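Local coordinates for hydrazine synthase alpha subunit (PDB 5C2V), which works within the hydrazine synthase complex, condensing hydroxylamine made in the gamma subunit with ammonia to give hydrazine, and carries two c-type hemes, at residues 714-726 against 732-746. Residues are numbered along the deposited sequence; the frame is centred on the assembly and turned at random.
Sequences INSLLVWRLYEAE and PREKIFPIEGRLLHN. With HEC (heme c), chain B.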
ATOM      1  N   ILE D 714     -18.447   4.489 -14.525  1.00 46.92           N
ATOM      2  CA  ILE D 714     -17.831   3.993 -15.743  1.00 44.91           C
ATOM      3  C   ILE D 714     -17.084   2.677 -15.500  1.00 54.95           C
ATOM      4  O   ILE D 714     -16.855   1.903 -16.429  1.00 48.18           O
ATOM      5  CB  ILE D 714     -16.876   5.060 -16.324  1.00 31.04           C
ATOM      6  CG1 ILE D 714     -16.471   4.726 -17.761  1.00 48.35           C
ATOM      7  CG2 ILE D 714     -15.668   5.245 -15.422  1.00 31.51           C
ATOM      8  CD1 ILE D 714     -15.559   5.759 -18.387  1.00 37.59           C
ATOM      9  N   ASN D 715     -16.720   2.422 -14.245  1.00 55.75           N
ATOM     10  CA  ASN D 715     -16.036   1.185 -13.879  1.00 51.35           C
ATOM     11  C   ASN D 715     -16.988   0.108 -13.361  1.00 57.33           C
ATOM     12  O   ASN D 715     -16.562  -1.001 -13.042  1.00 46.49           O
ATOM     13  CB  ASN D 715     -14.964   1.462 -12.823  1.00 40.22           C
ATOM     14  CG  ASN D 715     -13.763   2.192 -13.385  1.00 34.70           C
ATOM     15  OD1 ASN D 715     -13.487   2.129 -14.582  1.00 44.34           O
ATOM     16  ND2 ASN D 715     -13.034   2.885 -12.518  1.00 31.36           N
ATOM     17  N   SER D 716     -18.272   0.439 -13.282  1.00 41.04           N
ATOM     18  CA  SER D 716     -19.256  -0.456 -12.680  1.00 36.37           C
ATOM     19  C   SER D 716     -19.853  -1.430 -13.692  1.00 52.08           C
ATOM     20  O   SER D 716     -20.319  -1.026 -14.758  1.00 51.77           O
ATOM     21  CB  SER D 716     -20.369   0.357 -12.016  1.00 43.20           C
ATOM     22  OG  SER D 716     -19.850   1.165 -10.972  1.00 44.99           O
ATOM     23  N   LEU D 717     -19.840  -2.714 -13.341  1.00 47.77           N
ATOM     24  CA  LEU D 717     -20.366  -3.770 -14.202  1.00 39.46           C
ATOM     25  C   LEU D 717     -21.834  -3.529 -14.542  1.00 39.45           C
ATOM     26  O   LEU D 717     -22.273  -3.803 -15.661  1.00 44.31           O
ATOM     27  CB  LEU D 717     -20.190  -5.138 -13.533  1.00 36.71           C
ATOM     28  CG  LEU D 717     -20.393  -6.407 -14.369  1.00 39.98           C
ATOM     29  CD1 LEU D 717     -19.512  -7.526 -13.839  1.00 50.67           C
ATOM     30  CD2 LEU D 717     -21.850  -6.852 -14.376  1.00 36.09           C
ATOM     31  N   LEU D 718     -22.584  -3.022 -13.569  1.00 35.05           N
ATOM     32  CA  LEU D 718     -23.993  -2.700 -13.768  1.00 41.53           C
ATOM     33  C   LEU D 718     -24.168  -1.710 -14.912  1.00 52.33           C
ATOM     34  O   LEU D 718     -25.019  -1.892 -15.783  1.00 49.22           O
ATOM     35  CB  LEU D 718     -24.599  -2.131 -12.485  1.00 32.54           C
ATOM     36  CG  LEU D 718     -26.040  -1.631 -12.577  1.00 44.97           C
ATOM     37  CD1 LEU D 718     -26.960  -2.766 -12.979  1.00 34.05           C
ATOM     38  CD2 LEU D 718     -26.484  -1.013 -11.259  1.00 41.44           C
ATOM     39  N   VAL D 719     -23.349  -0.663 -14.904  1.00 40.32           N
ATOM     40  CA  VAL D 719     -23.402   0.361 -15.938  1.00 53.57           C
ATOM     41  C   VAL D 719     -22.882  -0.189 -17.264  1.00 49.35           C
ATOM     42  O   VAL D 719     -23.400   0.146 -18.332  1.00 61.62           O
ATOM     43  CB  VAL D 719     -22.590   1.604 -15.532  1.00 49.97           C
ATOM     44  CG1 VAL D 719     -22.701   2.688 -16.586  1.00 46.23           C
ATOM     45  CG2 VAL D 719     -23.070   2.126 -14.188  1.00 39.84           C
ATOM     46  N   TRP D 720     -21.860  -1.037 -17.186  1.00 42.13           N
ATOM     47  CA  TRP D 720     -21.336  -1.731 -18.360  1.00 42.26           C
ATOM     48  C   TRP D 720     -22.440  -2.499 -19.076  1.00 46.74           C
ATOM     49  O   TRP D 720     -22.506  -2.510 -20.305  1.00 42.95           O
ATOM     50  CB  TRP D 720     -20.208  -2.689 -17.965  1.00 50.43           C
ATOM     51  CG  TRP D 720     -18.857  -2.046 -17.854  1.00 46.23           C
ATOM     52  CD1 TRP D 720     -18.542  -0.907 -17.174  1.00 39.82           C
ATOM     53  CD2 TRP D 720     -17.633  -2.522 -18.427  1.00 49.52           C
ATOM     54  NE1 TRP D 720     -17.200  -0.637 -17.295  1.00 47.33           N
ATOM     55  CE2 TRP D 720     -16.619  -1.615 -18.059  1.00 50.62           C
ATOM     56  CE3 TRP D 720     -17.295  -3.625 -19.216  1.00 42.47           C
ATOM     57  CZ2 TRP D 720     -15.292  -1.776 -18.455  1.00 51.12           C
ATOM     58  CZ3 TRP D 720     -15.978  -3.784 -19.608  1.00 42.58           C
ATOM     59  CH2 TRP D 720     -14.994  -2.864 -19.228  1.00 47.15           C
ATOM     60  N   ARG D 721     -23.307  -3.137 -18.297  1.00 38.46           N
ATOM     61  CA  ARG D 721     -24.403  -3.920 -18.855  1.00 40.06           C
ATOM     62  C   ARG D 721     -25.560  -3.043 -19.319  1.00 42.40           C
ATOM     63  O   ARG D 721     -26.183  -3.319 -20.343  1.00 44.63           O
ATOM     64  CB  ARG D 721     -24.902  -4.946 -17.836  1.00 49.01           C
ATOM     65  CG  ARG D 721     -23.909  -6.058 -17.545  1.00 42.78           C
ATOM     66  CD  ARG D 721     -23.380  -6.666 -18.834  1.00 36.73           C
ATOM     67  NE  ARG D 721     -24.456  -7.111 -19.715  1.00 47.97           N
ATOM     68  CZ  ARG D 721     -25.015  -8.315 -19.662  1.00 47.09           C
ATOM     69  NH1 ARG D 721     -24.601  -9.199 -18.766  1.00 29.65           N
ATOM     70  NH2 ARG D 721     -25.990  -8.634 -20.503  1.00 55.17           N
ATOM     71  N   LEU D 722     -25.848  -1.989 -18.562  1.00 50.74           N
ATOM     72  CA  LEU D 722     -26.933  -1.083 -18.915  1.00 44.43           C
ATOM     73  C   LEU D 722     -26.635  -0.334 -20.212  1.00 55.23           C
ATOM     74  O   LEU D 722     -27.551   0.055 -20.932  1.00 48.85           O
ATOM     75  CB  LEU D 722     -27.203  -0.094 -17.779  1.00 47.87           C
ATOM     76  CG  LEU D 722     -27.941  -0.672 -16.569  1.00 46.34           C
ATOM     77  CD1 LEU D 722     -27.997   0.335 -15.432  1.00 32.49           C
ATOM     78  CD2 LEU D 722     -29.341  -1.119 -16.960  1.00 39.37           C
ATOM     79  N   TYR D 723     -25.355  -0.108 -20.496  1.00 52.64           N
ATOM     80  CA  TYR D 723     -24.960   0.475 -21.776  1.00 45.17           C
ATOM     81  C   TYR D 723     -24.500  -0.577 -22.790  1.00 50.82           C
ATOM     82  O   TYR D 723     -24.259  -0.254 -23.953  1.00 40.23           O
ATOM     83  CB  TYR D 723     -23.851   1.509 -21.568  1.00 43.51           C
ATOM     84  CG  TYR D 723     -24.325   2.801 -20.941  1.00 54.96           C
ATOM     85  CD1 TYR D 723     -24.559   2.889 -19.576  1.00 51.07           C
ATOM     86  CD2 TYR D 723     -24.532   3.936 -21.715  1.00 57.95           C
ATOM     87  CE1 TYR D 723     -24.989   4.068 -18.997  1.00 57.19           C
ATOM     88  CE2 TYR D 723     -24.962   5.121 -21.146  1.00 52.59           C
ATOM     89  CZ  TYR D 723     -25.190   5.181 -19.788  1.00 55.37           C
ATOM     90  OH  TYR D 723     -25.618   6.357 -19.217  1.00 52.97           O
ATOM     91  N   GLU D 724     -24.408  -1.830 -22.345  1.00 58.97           N
ATOM     92  CA  GLU D 724     -23.951  -2.947 -23.179  1.00 44.14           C
ATOM     93  C   GLU D 724     -22.676  -2.647 -23.974  1.00 48.49           C
ATOM     94  O   GLU D 724     -22.623  -2.880 -25.182  1.00 41.55           O
ATOM     95  CB  GLU D 724     -25.059  -3.382 -24.141  1.00 36.67           C
ATOM     96  CG  GLU D 724     -26.264  -4.028 -23.468  1.00 58.06           C
ATOM     97  CD  GLU D 724     -25.957  -5.394 -22.873  1.00 64.41           C
ATOM     98  OE1 GLU D 724     -26.812  -5.925 -22.134  1.00 53.03           O
ATOM     99  OE2 GLU D 724     -24.868  -5.944 -23.146  1.00 55.43           O
ATOM    100  N   ALA D 725     -21.658  -2.130 -23.292  1.00 40.17           N
ATOM    101  CA  ALA D 725     -20.381  -1.812 -23.928  1.00 43.26           C
ATOM    102  C   ALA D 725     -19.266  -1.786 -22.889  1.00 48.37           C
ATOM    103  O   ALA D 725     -19.538  -1.735 -21.690  1.00 47.83           O
ATOM    104  CB  ALA D 725     -20.465  -0.479 -24.655  1.00 41.32           C
ATOM    105  N   GLU D 726     -18.013  -1.820 -23.336  1.00 36.25           N
ATOM    106  CA  GLU D 726     -16.911  -1.672 -22.395  1.00 48.27           C
ATOM    107  C   GLU D 726     -16.539  -0.192 -22.302  1.00 43.58           C
ATOM    108  O   GLU D 726     -15.992   0.402 -23.231  1.00 54.83           O
ATOM    109  CB  GLU D 726     -15.708  -2.546 -22.794  1.00 57.91           C
ATOM    110  CG  GLU D 726     -15.133  -2.331 -24.188  1.00 71.02           C
ATOM    111  CD  GLU D 726     -13.918  -3.208 -24.449  1.00 93.04           C
ATOM    112  OE1 GLU D 726     -12.953  -3.137 -23.658  1.00 83.53           O
ATOM    113  OE2 GLU D 726     -13.924  -3.962 -25.446  1.00 98.92           O
ATOM    114  N   PRO D 732     -14.252  -4.844 -14.649  1.00 34.74           N
ATOM    115  CA  PRO D 732     -14.725  -5.276 -13.328  1.00 37.67           C
ATOM    116  C   PRO D 732     -14.396  -6.740 -13.037  1.00 48.23           C
ATOM    117  O   PRO D 732     -14.107  -7.078 -11.891  1.00 50.36           O
ATOM    118  CB  PRO D 732     -16.241  -5.051 -13.402  1.00 45.87           C
ATOM    119  CG  PRO D 732     -16.559  -4.983 -14.859  1.00 34.43           C
ATOM    120  CD  PRO D 732     -15.354  -4.380 -15.507  1.00 33.81           C
ATOM    121  N   ARG D 733     -14.437  -7.592 -14.058  1.00 35.68           N
ATOM    122  CA  ARG D 733     -14.061  -8.991 -13.888  1.00 45.82           C
ATOM    123  C   ARG D 733     -13.663  -9.634 -15.216  1.00 54.07           C
ATOM    124  O   ARG D 733     -13.717  -8.995 -16.267  1.00 52.15           O
ATOM    125  CB  ARG D 733     -15.202  -9.778 -13.240  1.00 44.03           C
ATOM    126  CG  ARG D 733     -16.399  -9.994 -14.141  1.00 31.51           C
ATOM    127  CD  ARG D 733     -17.553 -10.637 -13.387  1.00 30.85           C
ATOM    128  NE  ARG D 733     -18.610 -11.068 -14.300  1.00 33.16           N
ATOM    129  CZ  ARG D 733     -19.877 -11.256 -13.949  1.00 40.15           C
ATOM    130  NH1 ARG D 733     -20.260 -11.047 -12.697  1.00 46.93           N
ATOM    131  NH2 ARG D 733     -20.764 -11.649 -14.853  1.00 41.33           N
ATOM    132  N   GLU D 734     -13.268 -10.903 -15.159  1.00 47.49           N
ATOM    133  CA  GLU D 734     -12.790 -11.619 -16.338  1.00 43.56           C
ATOM    134  C   GLU D 734     -13.924 -12.009 -17.281  1.00 49.82           C
ATOM    135  O   GLU D 734     -13.833 -11.801 -18.490  1.00 57.53           O
ATOM    136  CB  GLU D 734     -12.007 -12.867 -15.921  1.00 51.26           C
ATOM    137  CG  GLU D 734     -10.739 -12.569 -15.141  1.00 39.17           C
ATOM    138  CD  GLU D 734     -10.078 -13.823 -14.606  1.00 91.50           C
ATOM    139  OE1 GLU D 734     -10.779 -14.843 -14.446  1.00100.06           O
ATOM    140  OE2 GLU D 734      -8.856 -13.789 -14.347  1.00106.32           O
ATOM    141  N   LYS D 735     -14.988 -12.580 -16.726  1.00 51.41           N
ATOM    142  CA  LYS D 735     -16.156 -12.929 -17.523  1.00 54.28           C
ATOM    143  C   LYS D 735     -17.243 -11.885 -17.319  1.00 56.06           C
ATOM    144  O   LYS D 735     -17.885 -11.847 -16.274  1.00 58.90           O
ATOM    145  CB  LYS D 735     -16.683 -14.315 -17.143  1.00 78.87           C
ATOM    146  CG  LYS D 735     -15.673 -15.444 -17.277  1.00 73.78           C
ATOM    147  CD  LYS D 735     -15.423 -15.800 -18.732  1.00 67.87           C
ATOM    148  CE  LYS D 735     -14.587 -17.064 -18.851  1.00 74.73           C
ATOM    149  NZ  LYS D 735     -13.257 -16.911 -18.200  1.00 82.00           N
ATOM    150  N   ILE D 736     -17.466 -11.056 -18.332  1.00 49.36           N
ATOM    151  CA  ILE D 736     -18.424  -9.964 -18.220  1.00 47.75           C
ATOM    152  C   ILE D 736     -19.677 -10.253 -19.037  1.00 46.39           C
ATOM    153  O   ILE D 736     -20.772 -10.378 -18.489  1.00 51.14           O
ATOM    154  CB  ILE D 736     -17.811  -8.626 -18.672  1.00 57.37           C
ATOM    155  CG1 ILE D 736     -16.559  -8.315 -17.850  1.00 50.04           C
ATOM    156  CG2 ILE D 736     -18.827  -7.502 -18.541  1.00 52.24           C
ATOM    157  CD1 ILE D 736     -15.893  -7.010 -18.214  1.00 61.88           C
ATOM    158  N   PHE D 737     -19.509 -10.351 -20.351  1.00 47.68           N
ATOM    159  CA  PHE D 737     -20.627 -10.617 -21.244  1.00 49.71           C
ATOM    160  C   PHE D 737     -20.714 -12.098 -21.597  1.00 59.23           C
ATOM    161  O   PHE D 737     -19.821 -12.638 -22.251  1.00 54.76           O
ATOM    162  CB  PHE D 737     -20.504  -9.776 -22.514  1.00 55.57           C
ATOM    163  CG  PHE D 737     -20.278  -8.317 -22.248  1.00 57.86           C
ATOM    164  CD1 PHE D 737     -21.313  -7.512 -21.805  1.00 62.63           C
ATOM    165  CD2 PHE D 737     -19.028  -7.749 -22.437  1.00 56.94           C
ATOM    166  CE1 PHE D 737     -21.109  -6.168 -21.558  1.00 61.69           C
ATOM    167  CE2 PHE D 737     -18.817  -6.405 -22.191  1.00 57.33           C
ATOM    168  CZ  PHE D 737     -19.861  -5.614 -21.751  1.00 54.52           C
ATOM    169  N   PRO D 738     -21.795 -12.761 -21.158  1.00 67.55           N
ATOM    170  CA  PRO D 738     -22.036 -14.180 -21.436  1.00 50.27           C
ATOM    171  C   PRO D 738     -22.135 -14.463 -22.931  1.00 45.56           C
ATOM    172  O   PRO D 738     -22.767 -13.697 -23.659  1.00 61.26           O
ATOM    173  CB  PRO D 738     -23.376 -14.455 -20.745  1.00 43.04           C
ATOM    174  CG  PRO D 738     -23.499 -13.390 -19.713  1.00 68.11           C
ATOM    175  CD  PRO D 738     -22.850 -12.182 -20.309  1.00 51.02           C
ATOM    176  N   ILE D 739     -21.511 -15.546 -23.382  1.00 55.73           N
ATOM    177  CA  ILE D 739     -21.596 -15.934 -24.783  1.00 55.48           C
ATOM    178  C   ILE D 739     -22.849 -16.763 -25.037  1.00 50.72           C
ATOM    179  O   ILE D 739     -23.255 -16.952 -26.181  1.00 73.67           O
ATOM    180  CB  ILE D 739     -20.357 -16.735 -25.232  1.00 73.03           C
ATOM    181  CG1 ILE D 739     -20.315 -18.099 -24.539  1.00 74.47           C
ATOM    182  CG2 ILE D 739     -19.084 -15.945 -24.959  1.00 66.70           C
ATOM    183  CD1 ILE D 739     -19.119 -18.943 -24.924  1.00 85.89           C
ATOM    184  N   GLU D 740     -23.466 -17.248 -23.963  1.00 47.68           N
ATOM    185  CA  GLU D 740     -24.657 -18.082 -24.076  1.00 61.72           C
ATOM    186  C   GLU D 740     -25.810 -17.553 -23.231  1.00 54.44           C
ATOM    187  O   GLU D 740     -25.646 -17.274 -22.044  1.00 49.68           O
ATOM    188  CB  GLU D 740     -24.341 -19.524 -23.673  1.00 61.86           C
ATOM    189  CG  GLU D 740     -24.201 -20.480 -24.844  1.00 64.44           C
ATOM    190  CD  GLU D 740     -23.927 -21.905 -24.401  1.00 75.34           C
ATOM    191  OE1 GLU D 740     -23.190 -22.090 -23.409  1.00 65.13           O
ATOM    192  OE2 GLU D 740     -24.452 -22.839 -25.043  1.00 58.45           O
ATOM    193  N   GLY D 741     -26.977 -17.422 -23.854  1.00 62.29           N
ATOM    194  CA  GLY D 741     -28.170 -16.975 -23.161  1.00 59.48           C
ATOM    195  C   GLY D 741     -28.113 -15.519 -22.747  1.00 54.01           C
ATOM    196  O   GLY D 741     -28.779 -15.109 -21.797  1.00 54.16           O
ATOM    197  N   ARG D 742     -27.316 -14.732 -23.464  1.00 52.92           N
ATOM    198  CA  ARG D 742     -27.175 -13.313 -23.165  1.00 61.80           C
ATOM    199  C   ARG D 742     -28.460 -12.558 -23.492  1.00 59.39           C
ATOM    200  O   ARG D 742     -29.203 -12.941 -24.393  1.00 60.24           O
ATOM    201  CB  ARG D 742     -25.995 -12.713 -23.937  1.00 54.93           C
ATOM    202  CG  ARG D 742     -25.669 -11.276 -23.557  1.00 48.86           C
ATOM    203  CD  ARG D 742     -24.536 -10.709 -24.393  1.00 70.73           C
ATOM    204  NE  ARG D 742     -24.298  -9.302 -24.088  1.00 47.07           N
ATOM    205  CZ  ARG D 742     -23.366  -8.556 -24.673  1.00 65.38           C
ATOM    206  NH1 ARG D 742     -22.577  -9.081 -25.600  1.00 77.79           N
ATOM    207  NH2 ARG D 742     -23.223  -7.283 -24.333  1.00 57.97           N
ATOM    208  N   LEU D 743     -28.718 -11.491 -22.744  1.00 61.76           N
ATOM    209  CA  LEU D 743     -29.877 -10.642 -22.981  1.00 51.21           C
ATOM    210  C   LEU D 743     -29.460  -9.176 -22.954  1.00 58.57           C
ATOM    211  O   LEU D 743     -28.854  -8.719 -21.986  1.00 64.23           O
ATOM    212  CB  LEU D 743     -30.960 -10.912 -21.935  1.00 52.96           C
ATOM    213  CG  LEU D 743     -32.346 -10.329 -22.205  1.00 50.24           C
ATOM    214  CD1 LEU D 743     -32.926 -10.897 -23.489  1.00 54.18           C
ATOM    215  CD2 LEU D 743     -33.263 -10.614 -21.034  1.00 38.45           C
ATOM    216  N   LEU D 744     -29.776  -8.444 -24.019  1.00 64.19           N
ATOM    217  CA  LEU D 744     -29.375  -7.043 -24.112  1.00 57.65           C
ATOM    218  C   LEU D 744     -30.169  -6.182 -23.134  1.00 45.63           C
ATOM    219  O   LEU D 744     -31.398  -6.139 -23.182  1.00 50.42           O
ATOM    220  CB  LEU D 744     -29.558  -6.529 -25.542  1.00 37.31           C
ATOM    221  CG  LEU D 744     -28.656  -7.169 -26.599  1.00 44.10           C
ATOM    222  CD1 LEU D 744     -28.959  -6.610 -27.980  1.00 39.86           C
ATOM    223  CD2 LEU D 744     -27.190  -6.967 -26.246  1.00 35.10           C
ATOM    224  N   HIS D 745     -29.451  -5.503 -22.243  1.00 42.48           N
ATOM    225  CA  HIS D 745     -30.073  -4.700 -21.194  1.00 59.65           C
ATOM    226  C   HIS D 745     -30.132  -3.200 -21.484  1.00 51.47           C
ATOM    227  O   HIS D 745     -30.613  -2.429 -20.656  1.00 61.51           O
ATOM    228  CB  HIS D 745     -29.341  -4.928 -19.869  1.00 46.53           C
ATOM    229  CG  HIS D 745     -29.689  -6.224 -19.206  1.00 46.66           C
ATOM    230  ND1 HIS D 745     -29.583  -7.439 -19.847  1.00 52.94           N
ATOM    231  CD2 HIS D 745     -30.152  -6.492 -17.963  1.00 48.96           C
ATOM    232  CE1 HIS D 745     -29.962  -8.401 -19.025  1.00 61.35           C
ATOM    233  NE2 HIS D 745     -30.314  -7.854 -17.876  1.00 37.95           N
ATOM    234  N   ASN D 746     -29.645  -2.782 -22.647  1.00 47.24           N
ATOM    235  CA  ASN D 746     -29.492  -1.354 -22.911  1.00 45.67           C
ATOM    236  C   ASN D 746     -30.804  -0.627 -23.211  1.00 68.83           C
ATOM    237  O   ASN D 746     -30.894   0.590 -23.045  1.00 60.03           O
ATOM    238  CB  ASN D 746     -28.500  -1.134 -24.060  1.00 45.16           C
ATOM    239  CG  ASN D 746     -28.962  -1.749 -25.365  1.00 43.59           C
ATOM    240  OD1 ASN D 746     -29.726  -2.714 -25.375  1.00 72.30           O
ATOM    241  ND2 ASN D 746     -28.492  -1.196 -26.476  1.00 48.84           N
TER
HETATM  242 FE   HEC B 906     -31.044  -8.470 -16.014  1.00 45.26          FE
HETATM  243  CHA HEC B 906     -28.293 -10.516 -16.163  1.00 38.26           C
HETATM  244  CHB HEC B 906     -29.230  -6.140 -14.265  1.00 52.26           C
HETATM  245  CHC HEC B 906     -33.776  -6.347 -15.957  1.00 58.54           C
HETATM  246  CHD HEC B 906     -32.987 -10.861 -17.543  1.00 54.04           C
HETATM  247  NA  HEC B 906     -29.135  -8.365 -15.305  1.00 37.90           N
HETATM  248  C1A HEC B 906     -28.138  -9.292 -15.548  1.00 51.49           C
HETATM  249  C2A HEC B 906     -26.894  -8.749 -15.041  1.00 42.97           C
HETATM  250  C3A HEC B 906     -27.148  -7.545 -14.518  1.00 51.66           C
HETATM  251  C4A HEC B 906     -28.565  -7.276 -14.672  1.00 45.98           C
HETATM  252  CMA HEC B 906     -26.114  -6.604 -13.864  1.00 41.19           C
HETATM  253  CAA HEC B 906     -25.515  -9.440 -15.096  1.00 42.64           C
HETATM  254  CBA HEC B 906     -25.326 -10.312 -13.857  1.00 49.45           C
HETATM  255  CGA HEC B 906     -23.926 -10.869 -13.841  1.00 53.98           C
HETATM  256  O1A HEC B 906     -23.418 -11.193 -12.736  1.00 43.41           O
HETATM  257  O2A HEC B 906     -23.311 -10.978 -14.933  1.00 36.17           O
HETATM  258  NB  HEC B 906     -31.450  -6.616 -15.204  1.00 56.47           N
HETATM  259  C1B HEC B 906     -30.514  -5.782 -14.622  1.00 49.25           C
HETATM  260  C2B HEC B 906     -31.121  -4.475 -14.460  1.00 37.24           C
HETATM  261  C3B HEC B 906     -32.376  -4.538 -14.918  1.00 54.66           C
HETATM  262  C4B HEC B 906     -32.605  -5.883 -15.402  1.00 47.67           C
HETATM  263  CMB HEC B 906     -30.431  -3.240 -13.839  1.00 43.07           C
HETATM  264  CAB HEC B 906     -33.417  -3.396 -14.961  1.00 45.85           C
HETATM  265  CBB HEC B 906     -33.026  -2.364 -16.042  1.00 42.55           C
HETATM  266  NC  HEC B 906     -33.008  -8.579 -16.636  1.00 46.65           N
HETATM  267  C1C HEC B 906     -33.968  -7.592 -16.510  1.00 58.57           C
HETATM  268  C2C HEC B 906     -35.175  -8.045 -17.169  1.00 57.82           C
HETATM  269  C3C HEC B 906     -34.997  -9.332 -17.496  1.00 56.31           C
HETATM  270  C4C HEC B 906     -33.605  -9.667 -17.241  1.00 54.58           C
HETATM  271  CMC HEC B 906     -36.524  -7.294 -17.105  1.00 46.59           C
HETATM  272  CAC HEC B 906     -36.036 -10.270 -18.158  1.00 37.12           C
HETATM  273  CBC HEC B 906     -36.411  -9.775 -19.573  1.00 37.74           C
HETATM  274  ND  HEC B 906     -30.686 -10.410 -16.731  1.00 55.49           N
HETATM  275  C1D HEC B 906     -31.658 -11.186 -17.361  1.00 48.97           C
HETATM  276  C2D HEC B 906     -31.045 -12.418 -17.803  1.00 57.95           C
HETATM  277  C3D HEC B 906     -29.570 -12.330 -17.391  1.00 62.10           C
HETATM  278  C4D HEC B 906     -29.442 -11.043 -16.721  1.00 46.65           C
HETATM  279  CMD HEC B 906     -31.735 -13.580 -18.552  1.00 46.49           C
HETATM  280  CAD HEC B 906     -28.514 -13.438 -17.649  1.00 40.26           C
HETATM  281  CBD HEC B 906     -27.121 -12.928 -18.023  1.00 41.71           C
HETATM  282  CGD HEC B 906     -27.157 -11.999 -19.209  1.00 57.04           C
HETATM  283  O1D HEC B 906     -26.194 -11.204 -19.366  1.00 40.56           O
HETATM  284  O2D HEC B 906     -28.135 -12.048 -19.997  1.00 74.10           O
HETATM  285  O   HOH W   1     -22.824  -9.338 -17.024  1.00 32.92           O
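P732 presses CD onto one face of the W720 indole, 3.8 Å from the centroid of the six-membered ring, a CH-pi contact nearly on the ring normal. L717 sits in the angle between P732 and R733: its CB packs on P732 CG and its CD1 lies over one face of the R733 guanidinium. CD1 of I736 comes in obliquely at W720 CZ3, 3.5 Å away, and CZ of F737 follows at W720 CE3. The indole is further fixed by its own NE1, bonded to the carbonyl of I714. R721 then slides past F737, its CD beside CE1 of the ring; turns at chi2 and chi3 (-49° and -54°) curl the chain so that both NH1 (2.6 Å) and NH2 of R721 bond to O1D of one heme propionate. A water joins R721 NH1, I736 O and the other propionate, which R733 also holds.

Beyond the helix end, E724, the positive-phi residue of a Schellman motif, turns its carboxylate into the returning loop 742-746. Its OE1 accepts H745 N at 2.7 Å and also R721 NH2, while OE2 forms a salt bridge with R742 NH2. H745 ND1 donates to L743 O, which lies in the imidazole plane though ND1 stands above the carbonyl plane; this would help fix the ring whose NE2 binds the heme iron at 2.1 Å, opposite H662. Helix 717-722 and the wrapping loop thus build the second-axial-histidine and propionate side of a bis-histidine c-type heme site in the C-terminal domain.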